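Local coordinates for diaminopropionate ammonia-lyase (Escherichia coli, PDB 4D9K), which catalyses the pyridoxal phosphate-dependent alpha,beta-elimination of both L- and D-2,3-diaminopropionate to pyruvate and ammonia, at the interface of chains A and B. Coordinates in Å, arbitrary orientation; residue numbers count along the deposited sequence, not the author numbering. Chains: chain A/B, Diaminopropionate ammonia-lyase.

The interface of chains A and B. Residues chain A 53, 322-323, 326-328, 352; chain B 386, 389-390.
In this patch of the two-fold homodimer interface, B:Trp390 plugs into a pocket of chain A formed by A:Val323, A:Tyr328, A:Tyr352 and A:Leu53, fastening the end of helix 382-389 to the partner subunit. A broad indole suits the place, being apolar on both faces yet carrying one N-H. Its NE1 points, nearly straight (162° at H), at the backbone carbonyl A:Asn326 O, 2.8 Å away and in the ring plane. One face takes A:Val323, whose compact, branched side chain fits a flat ring and sets CG2 3.6 Å from CD2 of B:Trp390; CD of B:Arg386 covers the opposite face. The side chain of A:Tyr328 crosses that of B:Trp390 at about a right angle and brings CD1 to 3.4 Å from its CH2, while the phenol OH of A:Tyr352 meets the CE3–CZ3 border. Bent at chi2 (-56°), B:Arg386 passes its apolar stem across the indole and turns two nitrogens to one oxygen, NH1 and NH2 meeting A:Pro327 O end-on at 2.9 and 3.1 Å; A:Tyr328 CD1 packs over its guanidinium. The extended A:Arg322 is long enough to give NH1 to B:Trp390 O (2.9 Å). An alanine in place of B:Trp390 would probably open a gap between A:Val323 and A:Tyr328, with A:Asn326 O left without its indole donor and B:Arg386 CD without the ring it packs on. Centred about 25 Å from A:Lys77, the patch probably serves dimer assembly and takes no direct part in catalysis.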
loop_
_atom_site.group_PDB
_atom_site.type_symbol
_atom_site.label_atom_id
_atom_site.label_comp_id
_atom_site.label_asym_id
_atom_site.label_seq_id
_atom_site.Cartn_x
_atom_site.Cartn_y
_atom_site.Cartn_z
ATOM N N LEU A 53 -6.301 11.231 -5.958
ATOM C CA LEU A 53 -5.190 11.044 -6.886
ATOM C C LEU A 53 -5.380 11.911 -8.122
ATOM O O LEU A 53 -4.405 12.415 -8.681
ATOM C CB LEU A 53 -5.050 9.576 -7.299
ATOM C CG LEU A 53 -3.707 9.187 -7.928
ATOM C CD1 LEU A 53 -2.577 9.298 -6.906
ATOM C CD2 LEU A 53 -3.775 7.778 -8.499
ATOM N N ARG A 322 2.240 0.315 -6.578
ATOM C CA ARG A 322 2.388 0.986 -5.290
ATOM C C ARG A 322 1.361 2.103 -5.083
ATOM O O ARG A 322 0.823 2.265 -3.983
ATOM C CB ARG A 322 3.814 1.534 -5.124
ATOM C CG ARG A 322 4.895 0.464 -5.121
ATOM C CD ARG A 322 6.276 1.027 -4.819
ATOM N NE ARG A 322 7.321 0.146 -5.341
ATOM C CZ ARG A 322 8.009 0.377 -6.454
ATOM N NH1 ARG A 322 7.793 1.474 -7.169
ATOM N NH2 ARG A 322 8.924 -0.488 -6.852
ATOM N N VAL A 323 1.087 2.869 -6.132
ATOM C CA VAL A 323 0.129 3.963 -6.017
ATOM C C VAL A 323 -1.262 3.391 -5.760
ATOM O O VAL A 323 -1.999 3.889 -4.911
ATOM C CB VAL A 323 0.133 4.883 -7.259
ATOM C CG1 VAL A 323 -0.939 5.953 -7.131
ATOM C CG2 VAL A 323 1.500 5.539 -7.438
ATOM N N ASN A 326 -1.169 1.548 -2.027
ATOM C CA ASN A 326 -1.148 2.481 -0.908
ATOM C C ASN A 326 -1.703 3.836 -1.386
ATOM O O ASN A 326 -0.941 4.759 -1.672
ATOM C CB ASN A 326 0.268 2.616 -0.325
ATOM C CG ASN A 326 0.309 3.442 0.953
ATOM O OD1 ASN A 326 -0.628 4.196 1.274
ATOM N ND2 ASN A 326 1.399 3.311 1.695
ATOM N N PRO A 327 -3.037 3.953 -1.476
ATOM C CA PRO A 327 -3.661 5.109 -2.147
ATOM C C PRO A 327 -3.344 6.466 -1.510
ATOM O O PRO A 327 -2.768 6.525 -0.425
ATOM C CB PRO A 327 -5.155 4.800 -2.056
ATOM C CG PRO A 327 -5.289 3.915 -0.867
ATOM C CD PRO A 327 -4.040 3.072 -0.853
ATOM N N TYR A 328 -3.717 7.543 -2.202
ATOM C CA TYR A 328 -3.454 8.903 -1.753
ATOM C C TYR A 328 -4.727 9.452 -1.106
ATOM O O TYR A 328 -5.829 9.039 -1.463
ATOM C CB TYR A 328 -3.022 9.770 -2.947
ATOM C CG TYR A 328 -2.403 11.104 -2.567
ATOM C CD1 TYR A 328 -1.081 11.181 -2.120
ATOM C CD2 TYR A 328 -3.141 12.288 -2.648
ATOM C CE1 TYR A 328 -0.511 12.392 -1.768
ATOM C CE2 TYR A 328 -2.579 13.506 -2.297
ATOM C CZ TYR A 328 -1.269 13.556 -1.856
ATOM O OH TYR A 328 -0.708 14.763 -1.502
ATOM N N TYR A 352 4.983 12.913 -12.100
ATOM C CA TYR A 352 6.252 13.179 -11.426
ATOM C C TYR A 352 7.394 13.538 -12.383
ATOM O O TYR A 352 8.468 13.963 -11.945
ATOM C CB TYR A 352 6.660 11.983 -10.560
ATOM C CG TYR A 352 5.882 11.835 -9.265
ATOM C CD1 TYR A 352 6.062 12.732 -8.213
ATOM C CD2 TYR A 352 4.983 10.784 -9.086
ATOM C CE1 TYR A 352 5.363 12.596 -7.026
ATOM C CE2 TYR A 352 4.276 10.641 -7.899
ATOM C CZ TYR A 352 4.471 11.547 -6.873
ATOM O OH TYR A 352 3.779 11.418 -5.691
ATOM N N ARG B 386 5.715 9.347 0.403
ATOM C CA ARG B 386 5.339 8.834 -0.910
ATOM C C ARG B 386 6.536 8.385 -1.743
ATOM O O ARG B 386 6.388 7.576 -2.657
ATOM C CB ARG B 386 4.486 9.852 -1.669
ATOM C CG ARG B 386 3.161 10.164 -0.985
ATOM C CD ARG B 386 2.330 8.910 -0.746
ATOM N NE ARG B 386 1.086 9.234 -0.059
ATOM C CZ ARG B 386 0.045 8.416 0.069
ATOM N NH1 ARG B 386 0.075 7.196 -0.453
ATOM N NH2 ARG B 386 -1.036 8.829 0.728
ATOM N N VAL B 389 6.907 4.854 -0.157
ATOM C CA VAL B 389 5.815 3.928 -0.469
ATOM C C VAL B 389 5.465 3.800 -1.958
ATOM O O VAL B 389 4.956 2.766 -2.378
ATOM C CB VAL B 389 4.557 4.161 0.410
ATOM C CG1 VAL B 389 4.947 4.200 1.880
ATOM C CG2 VAL B 389 3.803 5.429 0.010
ATOM N N TRP B 390 5.741 4.832 -2.747
ATOM C CA TRP B 390 5.451 4.794 -4.184
ATOM C C TRP B 390 6.672 4.659 -5.058
ATOM O O TRP B 390 6.646 3.944 -6.058
ATOM C CB TRP B 390 4.678 6.034 -4.628
ATOM C CG TRP B 390 3.250 6.137 -4.145
ATOM C CD1 TRP B 390 2.497 5.188 -3.447
ATOM C CD2 TRP B 390 2.334 7.266 -4.358
ATOM N NE1 TRP B 390 1.225 5.653 -3.208
ATOM C CE2 TRP B 390 1.063 6.892 -3.728
ATOM C CE3 TRP B 390 2.441 8.504 -4.980
ATOM C CZ2 TRP B 390 -0.039 7.739 -3.737
ATOM C CZ3 TRP B 390 1.325 9.352 -4.977
ATOM C CH2 TRP B 390 0.118 8.975 -4.372
#